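Local coordinates for protein poly-gamma-glutamate hydrolase (Bacillus phage phiNIT1, PDB 3A9L) that is a phage zinc peptidase that hydrolyses the gamma-glutamyl linkages of bacterial poly-gamma-glutamate, at residues A[129-135]-A[195-201]; A[113-119]-A[160-166]; A[32-36]-A[203-207]; A[170-176]-A[187-192]. The contacts are given in a common frame with arbitrary orientation. Residues are numbered along the deposited sequence.

Interaction 1 of 4, residues A[129-135]-A[195-201]; sequences KLNSKGI and YAEAIKE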
loop_
_atom_site.group_PDB
_atom_site.type_symbol
_atom_site.label_atom_id
_atom_site.label_comp_id
_atom_site.label_asym_id
_atom_site.label_seq_id
_atom_site.Cartn_x
_atom_site.Cartn_y
_atom_site.Cartn_z
ATOM N N LYS A 129 18.140 11.170 19.743
ATOM C CA LYS A 129 18.076 9.696 19.885
ATOM C C LYS A 129 19.151 8.985 19.081
ATOM O O LYS A 129 19.804 8.050 19.575
ATOM C CB LYS A 129 16.705 9.123 19.496
ATOM C CG LYS A 129 15.498 9.480 20.382
ATOM C CD LYS A 129 15.841 9.527 21.859
ATOM C CE LYS A 129 14.611 9.338 22.744
ATOM N NZ LYS A 129 15.030 9.589 24.132
ATOM N N LEU A 130 19.380 9.429 17.852
ATOM C CA LEU A 130 20.365 8.741 17.039
ATOM C C LEU A 130 21.720 8.765 17.736
ATOM O O LEU A 130 22.351 7.712 17.932
ATOM C CB LEU A 130 20.439 9.310 15.613
ATOM C CG LEU A 130 19.170 9.160 14.780
ATOM C CD1 LEU A 130 19.352 9.999 13.553
ATOM C CD2 LEU A 130 18.863 7.684 14.434
ATOM N N ASN A 131 22.138 9.969 18.152
ATOM C CA ASN A 131 23.369 10.123 18.916
ATOM C C ASN A 131 23.463 9.180 20.095
ATOM O O ASN A 131 24.529 8.656 20.393
ATOM C CB ASN A 131 23.511 11.537 19.457
ATOM C CG ASN A 131 23.656 12.581 18.375
ATOM O OD1 ASN A 131 23.594 13.762 18.670
ATOM N ND2 ASN A 131 23.844 12.158 17.125
ATOM N N SER A 132 22.359 9.000 20.803
ATOM C CA SER A 132 22.417 8.263 22.061
ATOM C C SER A 132 22.547 6.780 21.771
ATOM O O SER A 132 22.801 5.996 22.685
ATOM C CB SER A 132 21.174 8.512 22.894
ATOM O OG SER A 132 20.128 7.673 22.429
ATOM N N LYS A 133 22.326 6.399 20.511
ATOM C CA LYS A 133 22.624 5.043 20.036
ATOM C C LYS A 133 23.992 5.031 19.356
ATOM O O LYS A 133 24.369 4.054 18.700
ATOM C CB LYS A 133 21.543 4.505 19.092
ATOM C CG LYS A 133 20.099 4.540 19.632
ATOM C CD LYS A 133 19.882 3.581 20.782
ATOM C CE LYS A 133 18.685 2.706 20.490
ATOM N NZ LYS A 133 17.870 2.405 21.701
ATOM N N GLY A 134 24.735 6.121 19.508
ATOM C CA GLY A 134 26.094 6.196 18.952
ATOM C C GLY A 134 26.095 6.371 17.450
ATOM O O GLY A 134 27.071 6.016 16.783
ATOM N N ILE A 135 24.987 6.895 16.920
ATOM C CA ILE A 135 24.811 7.079 15.484
ATOM C C ILE A 135 24.946 8.553 15.174
ATOM O O ILE A 135 24.258 9.387 15.768
ATOM C CB ILE A 135 23.431 6.573 15.009
ATOM C CG1 ILE A 135 23.379 5.045 15.121
ATOM C CG2 ILE A 135 23.176 6.986 13.561
ATOM C CD1 ILE A 135 22.014 4.528 15.532
ATOM N N TYR A 195 19.189 2.228 14.668
ATOM C CA TYR A 195 18.769 3.425 13.941
ATOM C C TYR A 195 17.240 3.455 13.990
ATOM O O TYR A 195 16.643 4.412 14.492
ATOM C CB TYR A 195 19.302 3.388 12.497
ATOM C CG TYR A 195 19.366 4.735 11.789
ATOM C CD1 TYR A 195 18.202 5.365 11.342
ATOM C CD2 TYR A 195 20.577 5.344 11.540
ATOM C CE1 TYR A 195 18.244 6.578 10.701
ATOM C CE2 TYR A 195 20.636 6.573 10.875
ATOM C CZ TYR A 195 19.465 7.178 10.462
ATOM O OH TYR A 195 19.486 8.380 9.800
ATOM N N ALA A 196 16.611 2.375 13.533
ATOM C CA ALA A 196 15.176 2.319 13.505
ATOM C C ALA A 196 14.520 2.507 14.905
ATOM O O ALA A 196 13.515 3.220 15.027
ATOM C CB ALA A 196 14.705 1.062 12.802
ATOM N N GLU A 197 15.135 1.954 15.954
ATOM C CA GLU A 197 14.668 2.127 17.346
ATOM C C GLU A 197 14.793 3.580 17.808
ATOM O O GLU A 197 13.910 4.105 18.481
ATOM C CB GLU A 197 15.436 1.208 18.291
ATOM C CG GLU A 197 15.263 1.522 19.803
ATOM C CD GLU A 197 13.910 1.047 20.376
ATOM O OE1 GLU A 197 13.187 0.298 19.687
ATOM O OE2 GLU A 197 13.554 1.449 21.500
ATOM N N ALA A 198 15.893 4.229 17.434
ATOM C CA ALA A 198 16.050 5.670 17.707
ATOM C C ALA A 198 14.875 6.504 17.200
ATOM O O ALA A 198 14.418 7.399 17.878
ATOM C CB ALA A 198 17.348 6.189 17.130
ATOM N N ILE A 199 14.391 6.193 16.009
ATOM C CA ILE A 199 13.280 6.908 15.420
ATOM C C ILE A 199 11.994 6.639 16.218
ATOM O O ILE A 199 11.200 7.567 16.504
ATOM C CB ILE A 199 13.099 6.501 13.939
ATOM C CG1 ILE A 199 14.436 6.613 13.170
ATOM C CG2 ILE A 199 11.951 7.297 13.307
ATOM C CD1 ILE A 199 15.183 7.929 13.352
ATOM N N LYS A 200 11.804 5.377 16.605
ATOM C CA LYS A 200 10.601 5.028 17.393
ATOM C C LYS A 200 10.597 5.778 18.752
ATOM O O LYS A 200 9.583 6.327 19.164
ATOM C CB LYS A 200 10.482 3.520 17.582
ATOM C CG LYS A 200 9.253 3.071 18.401
ATOM C CD LYS A 200 9.348 1.622 18.858
ATOM C CE LYS A 200 10.571 1.295 19.726
ATOM N NZ LYS A 200 10.506 1.631 21.197
ATOM N N GLU A 201 11.736 5.801 19.421
ATOM C CA GLU A 201 11.896 6.484 20.716
ATOM C C GLU A 201 11.584 7.957 20.653
ATOM O O GLU A 201 10.915 8.490 21.552
ATOM C CB GLU A 201 13.328 6.289 21.244
ATOM C CG GLU A 201 13.600 4.871 21.758
ATOM C CD GLU A 201 15.019 4.676 22.264
ATOM O OE1 GLU A 201 15.656 5.659 22.692
ATOM O OE2 GLU A 201 15.506 3.520 22.255
#
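This is a helix-helix contact on one flank of the open alpha/beta core: the C-terminal end of helix 120-132, closed by a Schellman motif, packs against the middle of the long helix 190-209. The helices come close because Ala198 is small. Its CA lies 5.0 Å from the CA of Lys129, and Lys129 CB rests on the carbonyl, 3.3 Å from Ala198 O. Leu130 fills the inner side of the interface, where its CD2 is 3.4 Å from Ala198 CB and 3.8 Å from Ile199 CD1. The same methyl makes a CH-pi contact with Tyr195, 3.8 Å from the ring centroid and almost on the ring normal. The Tyr195 hydroxyl continues inward to Thr113 on the sheet, so the ring links the helix pair to the strands beneath.

Gly134, with positive phi, is the C-prime residue of the Schellman turn: Ile135 N bonds to Leu130 O (2.9 Å) and Gly134 N to Asn131 O (2.7 Å). The reversal brings Ile135 back to the interface, with CG2 3.7 Å from Tyr195 CD2. Toward solvent the contact turns polar. Lys129 reaches along the helix to a salt bridge with Glu205, its CE passing 3.6 Å from Glu201 CB, while Lys133 NZ closes the outer edge with a 2.7 Å salt bridge to Glu201 OE2.

Interaction 2 of 4, residues A[113-119]-A[160-166]; sequences TLVGGLN and KGVQLEI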
loop_
_atom_site.group_PDB
_atom_site.type_symbol
_atom_site.label_atom_id
_atom_site.label_comp_id
_atom_site.label_asym_id
_atom_site.label_seq_id
_atom_site.Cartn_x
_atom_site.Cartn_y
_atom_site.Cartn_z
ATOM N N THR A 113 24.017 11.453 9.362
ATOM C CA THR A 113 22.632 11.788 9.100
ATOM C C THR A 113 22.392 13.284 9.355
ATOM O O THR A 113 22.730 13.790 10.425
ATOM C CB THR A 113 21.671 10.945 9.968
ATOM O OG1 THR A 113 21.846 9.548 9.650
ATOM C CG2 THR A 113 20.224 11.359 9.710
ATOM N N LEU A 114 21.803 13.948 8.351
ATOM C CA LEU A 114 21.528 15.379 8.346
ATOM C C LEU A 114 20.020 15.563 8.392
ATOM O O LEU A 114 19.298 15.223 7.433
ATOM C CB LEU A 114 22.141 16.062 7.101
ATOM C CG LEU A 114 23.609 15.720 6.765
ATOM C CD1 LEU A 114 23.999 16.235 5.388
ATOM C CD2 LEU A 114 24.559 16.274 7.837
ATOM N N VAL A 115 19.550 16.076 9.530
ATOM C CA VAL A 115 18.121 16.110 9.830
ATOM C C VAL A 115 17.585 17.539 9.707
ATOM O O VAL A 115 18.101 18.461 10.341
ATOM C CB VAL A 115 17.848 15.572 11.254
ATOM C CG1 VAL A 115 16.354 15.312 11.470
ATOM C CG2 VAL A 115 18.645 14.296 11.510
ATOM N N GLY A 116 16.544 17.713 8.904
ATOM C CA GLY A 116 15.906 19.015 8.794
ATOM C C GLY A 116 14.412 18.879 8.744
ATOM O O GLY A 116 13.848 17.899 9.238
ATOM N N GLY A 117 13.766 19.843 8.108
ATOM C CA GLY A 117 12.322 19.881 8.068
ATOM C C GLY A 117 11.847 20.983 9.009
ATOM O O GLY A 117 12.653 21.545 9.761
ATOM N N LEU A 118 10.548 21.294 8.973
ATOM C CA LEU A 118 9.996 22.381 9.811
ATOM C C LEU A 118 9.525 21.912 11.180
ATOM O O LEU A 118 9.319 22.732 12.073
ATOM C CB LEU A 118 8.866 23.144 9.076
ATOM C CG LEU A 118 9.332 24.026 7.903
ATOM C CD1 LEU A 118 8.154 24.438 7.062
ATOM C CD2 LEU A 118 10.195 25.249 8.367
ATOM N N ASN A 119 9.365 20.601 11.381
ATOM C CA ASN A 119 9.044 20.118 12.728
ATOM C C ASN A 119 10.286 20.084 13.636
ATOM O O ASN A 119 10.935 19.065 13.747
ATOM C CB ASN A 119 8.350 18.752 12.686
ATOM C CG ASN A 119 7.795 18.341 14.046
ATOM O OD1 ASN A 119 8.156 18.909 15.077
ATOM N ND2 ASN A 119 6.914 17.352 14.049
ATOM N N LYS A 160 4.514 20.813 8.905
ATOM C CA LYS A 160 5.833 20.778 9.537
ATOM C C LYS A 160 6.317 19.332 9.629
ATOM O O LYS A 160 5.838 18.564 10.475
ATOM C CB LYS A 160 5.761 21.364 10.949
ATOM C CG LYS A 160 5.268 22.777 11.074
ATOM C CD LYS A 160 5.216 23.198 12.545
ATOM C CE LYS A 160 4.419 22.220 13.411
ATOM N NZ LYS A 160 5.280 21.271 14.209
ATOM N N GLY A 161 7.262 18.957 8.764
ATOM C CA GLY A 161 7.727 17.586 8.675
ATOM C C GLY A 161 9.181 17.465 9.119
ATOM O O GLY A 161 9.774 18.458 9.503
ATOM N N VAL A 162 9.739 16.248 9.097
ATOM C CA VAL A 162 11.143 16.045 9.489
ATOM C C VAL A 162 11.800 15.207 8.417
ATOM O O VAL A 162 11.399 14.067 8.166
ATOM C CB VAL A 162 11.297 15.278 10.830
ATOM C CG1 VAL A 162 12.742 14.810 11.047
ATOM C CG2 VAL A 162 10.812 16.104 12.004
ATOM N N GLN A 163 12.841 15.751 7.820
ATOM C CA GLN A 163 13.537 15.070 6.769
ATOM C C GLN A 163 14.858 14.455 7.289
ATOM O O GLN A 163 15.678 15.156 7.923
ATOM C CB GLN A 163 13.825 16.059 5.619
ATOM C CG GLN A 163 14.571 15.385 4.491
ATOM C CD GLN A 163 14.940 16.327 3.361
ATOM O OE1 GLN A 163 14.302 16.313 2.333
ATOM N NE2 GLN A 163 16.005 17.133 3.550
ATOM N N LEU A 164 15.085 13.172 7.006
ATOM C CA LEU A 164 16.395 12.582 7.276
ATOM C C LEU A 164 17.145 12.314 5.985
ATOM O O LEU A 164 16.634 11.689 5.091
ATOM C CB LEU A 164 16.312 11.274 8.088
ATOM C CG LEU A 164 15.840 11.310 9.554
ATOM C CD1 LEU A 164 14.366 11.649 9.659
ATOM C CD2 LEU A 164 16.106 9.956 10.232
ATOM N N GLU A 165 18.376 12.782 5.893
ATOM C CA GLU A 165 19.158 12.514 4.687
ATOM C C GLU A 165 20.349 11.683 5.135
ATOM O O GLU A 165 21.228 12.192 5.846
ATOM C CB GLU A 165 19.558 13.838 4.020
ATOM C CG GLU A 165 18.412 14.543 3.200
ATOM C CD GLU A 165 18.447 14.262 1.703
ATOM O OE1 GLU A 165 19.316 13.525 1.245
ATOM O OE2 GLU A 165 17.578 14.758 0.971
ATOM N N ILE A 166 20.348 10.395 4.749
ATOM C CA ILE A 166 21.288 9.432 5.266
ATOM C C ILE A 166 22.374 9.114 4.233
ATOM O O ILE A 166 22.077 8.752 3.095
ATOM C CB ILE A 166 20.541 8.135 5.702
ATOM C CG1 ILE A 166 19.192 8.499 6.360
ATOM C CG2 ILE A 166 21.387 7.322 6.659
ATOM C CD1 ILE A 166 18.442 7.273 6.813
HETATM O O HOH W 1 17.528 16.716 6.097
HETATM O O HOH W 2 5.911 16.323 11.445
#
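Strands 113-116 and 162-167 are antiparallel neighbours in the mixed sheet, and their backbone polar groups pair in regular order. At the hydrogen-bonded pair Leu114-Glu165, Leu114 N gives to Glu165 O (3.1 Å) and Glu165 N to Leu114 O (3.0 Å). Two residues on, Gly116 N gives to Gln163 O (2.9 Å) and Gln163 N to Gly116 O (2.8 Å). Thr113 and Val115, in the non-hydrogen-bonded pairs with Ile166 and Leu164, make backbone bonds outward to Glu138, Val115 also to Ala140; on the other strand Val162 bonds to Ala99.

Past Gly116 the ladder stops. Gly117 has backbone angles that call for glycine, and a CB there would clash with Gly161 O. Gly161 O accepts from Asn119 N (2.9 Å), while Leu118 N and Gly161 N both turn to Asn154 OD1. Asn119 is the N-cap of helix 120-132, its OD1 accepting from Leu122 N, and water 2 joins its ND2 (3.0 Å) to Lys160 O (2.4 Å). Water 1 connects Gln163 NE2 (3.0 Å) with Leu114 O (2.7 Å); Gln163 OE1 takes a bond from Asn151.

Val115, Val162 and Leu164 pack on one face, beneath helices 120-132 and 190-209. Glu165 points from the other face to the zinc site, its side chain about 4 Å from the metal and touching the zinc ligand His103: an antiparallel pair in a mixed alpha/beta sheet, bordering a zinc peptidase's metal centre.

Interaction 3 of 4, residues A[32-36]-A[203-207]; sequences PSMIY and EAEYY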
loop_
_atom_site.group_PDB
_atom_site.type_symbol
_atom_site.label_atom_id
_atom_site.label_comp_id
_atom_site.label_asym_id
_atom_site.label_seq_id
_atom_site.Cartn_x
_atom_site.Cartn_y
_atom_site.Cartn_z
ATOM N N PRO A 32 -3.696 7.998 12.305
ATOM C CA PRO A 32 -4.124 9.389 12.158
ATOM C C PRO A 32 -3.007 10.437 12.270
ATOM O O PRO A 32 -3.120 11.526 11.677
ATOM C CB PRO A 32 -5.088 9.575 13.334
ATOM C CG PRO A 32 -4.670 8.531 14.321
ATOM C CD PRO A 32 -4.309 7.375 13.496
ATOM N N SER A 33 -1.936 10.100 12.976
ATOM C CA SER A 33 -0.948 11.088 13.440
ATOM C C SER A 33 0.360 11.148 12.681
ATOM O O SER A 33 0.898 12.249 12.507
ATOM C CB SER A 33 -0.617 10.874 14.908
ATOM O OG SER A 33 -1.752 11.152 15.698
ATOM N N MET A 34 0.868 9.984 12.257
ATOM C CA MET A 34 2.242 9.856 11.768
ATOM C C MET A 34 2.410 8.954 10.538
ATOM O O MET A 34 1.843 7.849 10.470
ATOM C CB MET A 34 3.147 9.346 12.908
ATOM C CG MET A 34 4.624 9.219 12.570
ATOM S SD MET A 34 5.342 10.712 11.872
ATOM C CE MET A 34 5.756 11.626 13.316
ATOM N N ILE A 35 3.209 9.416 9.568
ATOM C CA ILE A 35 3.448 8.648 8.357
ATOM C C ILE A 35 4.957 8.682 8.032
ATOM O O ILE A 35 5.560 9.739 7.995
ATOM C CB ILE A 35 2.627 9.194 7.140
ATOM C CG1 ILE A 35 2.954 8.409 5.867
ATOM C CG2 ILE A 35 2.833 10.721 6.971
ATOM C CD1 ILE A 35 2.115 8.788 4.615
ATOM N N TYR A 36 5.542 7.508 7.843
ATOM C CA TYR A 36 6.931 7.402 7.512
ATOM C C TYR A 36 7.014 7.016 6.076
ATOM O O TYR A 36 6.349 6.082 5.634
ATOM C CB TYR A 36 7.578 6.330 8.368
ATOM C CG TYR A 36 7.591 6.667 9.825
ATOM C CD1 TYR A 36 8.460 7.640 10.313
ATOM C CD2 TYR A 36 6.721 6.044 10.717
ATOM C CE1 TYR A 36 8.503 7.954 11.660
ATOM C CE2 TYR A 36 6.748 6.381 12.085
ATOM C CZ TYR A 36 7.659 7.327 12.528
ATOM O OH TYR A 36 7.716 7.683 13.853
ATOM N N GLU A 203 9.783 9.459 18.252
ATOM C CA GLU A 203 8.338 9.579 18.000
ATOM C C GLU A 203 7.552 9.449 19.311
ATOM O O GLU A 203 6.597 10.215 19.540
ATOM C CB GLU A 203 7.822 8.548 16.959
ATOM C CG GLU A 203 6.409 8.886 16.431
ATOM C CD GLU A 203 5.535 7.691 15.980
ATOM O OE1 GLU A 203 5.987 6.824 15.208
ATOM O OE2 GLU A 203 4.343 7.649 16.364
ATOM N N ALA A 204 7.968 8.498 20.161
ATOM C CA ALA A 204 7.333 8.237 21.472
ATOM C C ALA A 204 7.373 9.428 22.423
ATOM O O ALA A 204 6.330 9.905 22.868
ATOM C CB ALA A 204 7.938 6.949 22.141
ATOM N N GLU A 205 8.575 9.925 22.710
ATOM C CA GLU A 205 8.765 11.132 23.529
ATOM C C GLU A 205 7.970 12.330 22.965
ATOM O O GLU A 205 7.261 13.023 23.709
ATOM C CB GLU A 205 10.267 11.457 23.638
ATOM C CG GLU A 205 10.639 12.404 24.782
ATOM C CD GLU A 205 12.089 12.855 24.722
ATOM O OE1 GLU A 205 12.985 11.988 24.605
ATOM O OE2 GLU A 205 12.332 14.090 24.797
ATOM N N TYR A 206 8.073 12.556 21.656
ATOM C CA TYR A 206 7.286 13.594 20.963
ATOM C C TYR A 206 5.823 13.519 21.314
ATOM O O TYR A 206 5.216 14.513 21.748
ATOM C CB TYR A 206 7.435 13.473 19.429
ATOM C CG TYR A 206 6.682 14.522 18.644
ATOM C CD1 TYR A 206 7.001 15.881 18.777
ATOM C CD2 TYR A 206 5.655 14.171 17.772
ATOM C CE1 TYR A 206 6.314 16.860 18.068
ATOM C CE2 TYR A 206 4.961 15.151 17.047
ATOM C CZ TYR A 206 5.314 16.498 17.200
ATOM O OH TYR A 206 4.647 17.483 16.504
ATOM N N TYR A 207 5.239 12.344 21.118
ATOM C CA TYR A 207 3.832 12.171 21.432
ATOM C C TYR A 207 3.599 12.145 22.951
ATOM O O TYR A 207 2.469 12.348 23.417
ATOM C CB TYR A 207 3.236 10.974 20.665
ATOM C CG TYR A 207 3.044 11.317 19.198
ATOM C CD1 TYR A 207 2.219 12.373 18.830
ATOM C CD2 TYR A 207 3.704 10.613 18.184
ATOM C CE1 TYR A 207 2.047 12.733 17.500
ATOM C CE2 TYR A 207 3.536 10.966 16.837
ATOM C CZ TYR A 207 2.698 12.030 16.512
ATOM O OH TYR A 207 2.489 12.422 15.215
#
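Here the start of strand 34-42 meets the last turns of helix 190-209 mainly through side chains; the short segment axes stay 12.3 Å apart and run nearly antiparallel. The polar part is led by a very short hydrogen bond, Tyr36 OH to Glu203 OE1 at 2.4 Å, with the carboxylate oxygen near the plane of the tyrosine ring. At the other end Tyr207 extends its hydroxyl to the strand's entry, where OH lies 3.1 Å from Ser33 O. Its hydrogen bond is made with Asp98 on the adjoining strand 98-105.

The apolar part is Met34, wedged between these two polar ends. Its CE lies 4.2 Å from Tyr207 CE2, and its CG is 3.8 Å from Glu203 OE1. Beyond it, Met34 also touches Leu122 of helix 120-132 and Val100 of the sheet. The tyrosines, one from strand and one from helix, thus bridge a wide gap by their length, and the partly exposed acid Glu203 is tied to the sheet by an uncharged phenol donor rather than by a salt bridge.

Interaction 4 of 4, residues A[170-176]-A[187-192]; sequences QRRAFFQ and NVTQEF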
loop_
_atom_site.group_PDB
_atom_site.type_symbol
_atom_site.label_atom_id
_atom_site.label_comp_id
_atom_site.label_asym_id
_atom_site.label_seq_id
_atom_site.Cartn_x
_atom_site.Cartn_y
_atom_site.Cartn_z
ATOM N N GLN A 170 26.465 5.291 5.502
ATOM C CA GLN A 170 25.695 4.920 6.681
ATOM C C GLN A 170 24.700 3.809 6.358
ATOM O O GLN A 170 24.536 2.841 7.141
ATOM C CB GLN A 170 24.978 6.130 7.294
ATOM C CG GLN A 170 23.974 5.728 8.418
ATOM C CD GLN A 170 24.633 5.107 9.637
ATOM O OE1 GLN A 170 25.084 5.809 10.537
ATOM N NE2 GLN A 170 24.665 3.788 9.690
ATOM N N ARG A 171 24.012 3.988 5.230
ATOM C CA ARG A 171 23.089 3.006 4.677
ATOM C C ARG A 171 23.785 1.689 4.290
ATOM O O ARG A 171 23.197 0.622 4.467
ATOM C CB ARG A 171 22.332 3.598 3.494
ATOM C CG ARG A 171 21.563 4.872 3.830
ATOM C CD ARG A 171 20.848 5.472 2.611
ATOM N NE ARG A 171 21.723 6.266 1.769
ATOM C CZ ARG A 171 21.945 6.026 0.474
ATOM N NH1 ARG A 171 21.331 5.017 -0.172
ATOM N NH2 ARG A 171 22.760 6.817 -0.193
ATOM N N ARG A 172 25.030 1.746 3.806
ATOM C CA ARG A 172 25.794 0.524 3.606
ATOM C C ARG A 172 26.053 -0.191 4.935
ATOM O O ARG A 172 26.057 -1.412 4.959
ATOM C CB ARG A 172 27.104 0.724 2.807
ATOM C CG ARG A 172 26.938 0.635 1.296
ATOM C CD ARG A 172 28.266 0.701 0.566
ATOM N NE ARG A 172 28.311 1.677 -0.531
ATOM C CZ ARG A 172 27.889 1.494 -1.786
ATOM N NH1 ARG A 172 27.319 0.355 -2.187
ATOM N NH2 ARG A 172 28.027 2.481 -2.656
ATOM N N ALA A 173 26.183 0.567 6.036
ATOM C CA ALA A 173 26.430 -0.021 7.346
ATOM C C ALA A 173 25.165 -0.605 8.010
ATOM O O ALA A 173 25.276 -1.348 8.968
ATOM C CB ALA A 173 27.176 0.966 8.283
ATOM N N PHE A 174 23.976 -0.269 7.496
ATOM C CA PHE A 174 22.728 -1.010 7.845
ATOM C C PHE A 174 22.766 -2.516 7.453
ATOM O O PHE A 174 21.985 -3.311 7.991
ATOM C CB PHE A 174 21.484 -0.438 7.117
ATOM C CG PHE A 174 21.060 0.977 7.520
ATOM C CD1 PHE A 174 21.422 1.558 8.729
ATOM C CD2 PHE A 174 20.246 1.716 6.649
ATOM C CE1 PHE A 174 20.996 2.853 9.069
ATOM C CE2 PHE A 174 19.818 3.022 6.982
ATOM C CZ PHE A 174 20.196 3.594 8.184
ATOM N N PHE A 175 23.603 -2.904 6.491
ATOM C CA PHE A 175 23.511 -4.271 5.927
ATOM C C PHE A 175 24.740 -5.109 6.215
ATOM O O PHE A 175 25.845 -4.606 6.247
ATOM C CB PHE A 175 23.221 -4.265 4.407
ATOM C CG PHE A 175 21.989 -3.497 4.030
ATOM C CD1 PHE A 175 20.723 -4.001 4.302
ATOM C CD2 PHE A 175 22.098 -2.252 3.425
ATOM C CE1 PHE A 175 19.573 -3.274 3.971
ATOM C CE2 PHE A 175 20.952 -1.518 3.087
ATOM C CZ PHE A 175 19.690 -2.031 3.360
ATOM N N GLN A 176 24.512 -6.394 6.428
ATOM C CA GLN A 176 25.543 -7.388 6.684
ATOM C C GLN A 176 26.606 -7.400 5.604
ATOM O O GLN A 176 26.262 -7.487 4.414
ATOM C CB GLN A 176 24.847 -8.759 6.777
ATOM C CG GLN A 176 24.001 -8.893 8.028
ATOM C CD GLN A 176 24.853 -9.125 9.217
ATOM O OE1 GLN A 176 25.816 -9.890 9.141
ATOM N NE2 GLN A 176 24.571 -8.430 10.307
ATOM N N ASN A 187 19.392 -8.742 5.072
ATOM C CA ASN A 187 20.407 -9.128 6.039
ATOM C C ASN A 187 20.995 -7.868 6.677
ATOM O O ASN A 187 21.964 -7.294 6.167
ATOM C CB ASN A 187 21.524 -9.960 5.355
ATOM C CG ASN A 187 20.986 -11.188 4.615
ATOM O OD1 ASN A 187 20.027 -11.806 5.052
ATOM N ND2 ASN A 187 21.601 -11.522 3.470
ATOM N N VAL A 188 20.406 -7.449 7.796
ATOM C CA VAL A 188 20.664 -6.127 8.343
ATOM C C VAL A 188 21.488 -6.230 9.622
ATOM O O VAL A 188 21.540 -7.288 10.259
ATOM C CB VAL A 188 19.344 -5.344 8.522
ATOM C CG1 VAL A 188 18.576 -5.327 7.178
ATOM C CG2 VAL A 188 18.486 -5.974 9.609
ATOM N N THR A 189 22.167 -5.151 9.971
ATOM C CA THR A 189 23.129 -5.174 11.066
ATOM C C THR A 189 22.482 -4.617 12.316
ATOM O O THR A 189 21.338 -4.146 12.289
ATOM C CB THR A 189 24.326 -4.260 10.784
ATOM O OG1 THR A 189 23.841 -2.911 10.659
ATOM C CG2 THR A 189 25.068 -4.671 9.532
ATOM N N GLN A 190 23.236 -4.637 13.403
ATOM C CA GLN A 190 22.772 -4.082 14.676
ATOM C C GLN A 190 22.575 -2.572 14.559
ATOM O O GLN A 190 21.596 -2.059 15.067
ATOM C CB GLN A 190 23.750 -4.414 15.788
ATOM C CG GLN A 190 23.987 -3.330 16.820
ATOM C CD GLN A 190 25.050 -3.782 17.796
ATOM O OE1 GLN A 190 26.220 -3.445 17.645
ATOM N NE2 GLN A 190 24.662 -4.631 18.760
ATOM N N GLU A 191 23.470 -1.896 13.839
ATOM C CA GLU A 191 23.332 -0.451 13.588
ATOM C C GLU A 191 22.000 -0.131 12.923
ATOM O O GLU A 191 21.327 0.792 13.349
ATOM C CB GLU A 191 24.496 0.113 12.766
ATOM C CG GLU A 191 24.591 1.663 12.786
ATOM C CD GLU A 191 26.016 2.185 12.707
ATOM O OE1 GLU A 191 26.841 1.829 13.578
ATOM O OE2 GLU A 191 26.323 2.961 11.782
ATOM N N PHE A 192 21.616 -0.917 11.911
ATOM C CA PHE A 192 20.263 -0.798 11.334
ATOM C C PHE A 192 19.178 -0.780 12.394
ATOM O O PHE A 192 18.372 0.159 12.455
ATOM C CB PHE A 192 19.951 -1.884 10.275
ATOM C CG PHE A 192 18.546 -1.804 9.735
ATOM C CD1 PHE A 192 18.220 -0.916 8.715
ATOM C CD2 PHE A 192 17.535 -2.608 10.273
ATOM C CE1 PHE A 192 16.907 -0.830 8.221
ATOM C CE2 PHE A 192 16.221 -2.531 9.809
ATOM C CZ PHE A 192 15.892 -1.656 8.775
#
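The chain leaves helix 168-173, runs extended at Phe175, and lies beside the segment leading into helix 190-209. A single bridge couples Phe175 with Val188, their CA atoms 4.2 Å apart. Thr189 N bonds to Phe174 O (2.7 Å) and Gln176 N to Asn187 O (2.7 Å). Thr189, the N-cap of helix 190-209, uses its hydroxyl twice: OG1 gives to Ala173 O (2.7 Å) and accepts from Phe192 N (3.2 Å), so one side chain joins the end of one helix to the start of the next.

Among the other side chains, Phe192 points its ring edge at the face of Phe174 in a T-shaped pair, centroids 5.4 Å apart and planes at 79°. Gln176 NE2 reaches Val188 O (3.2 Å), and Gln170 NE2 bonds to Glu191 OE2 (2.8 Å), an oxygen also salt-bridged to Lys111. Around this corner, Phe174 meets Tyr195 edge-to-face, Phe192 rests on Leu51 and Arg54 of helix 48-59, and Arg171 NE bonds to Ile166 O near the end of strand 162-167.

In the fold
From the N terminus, residues 32-36 come first, and interaction 3 closes the widest loop when the chain returns at 203-207; the other three contacts all nest inside it. Interactions 1 and 2 cross: 113-119 precedes 129-135, and 160-166 comes back before 195-201. They meet where Tyr195 touches Thr113. Interaction 4 is a short loop nested within interaction 1 and following interaction 2 in series, and strand 162-167 runs straight into helix 168-173. Helix 190-209 is shared by interactions 4, 1 and 3 in turn, so it joins helix 168-173, helix 120-132 and the start of strand 34-42 along one flank of the sheet.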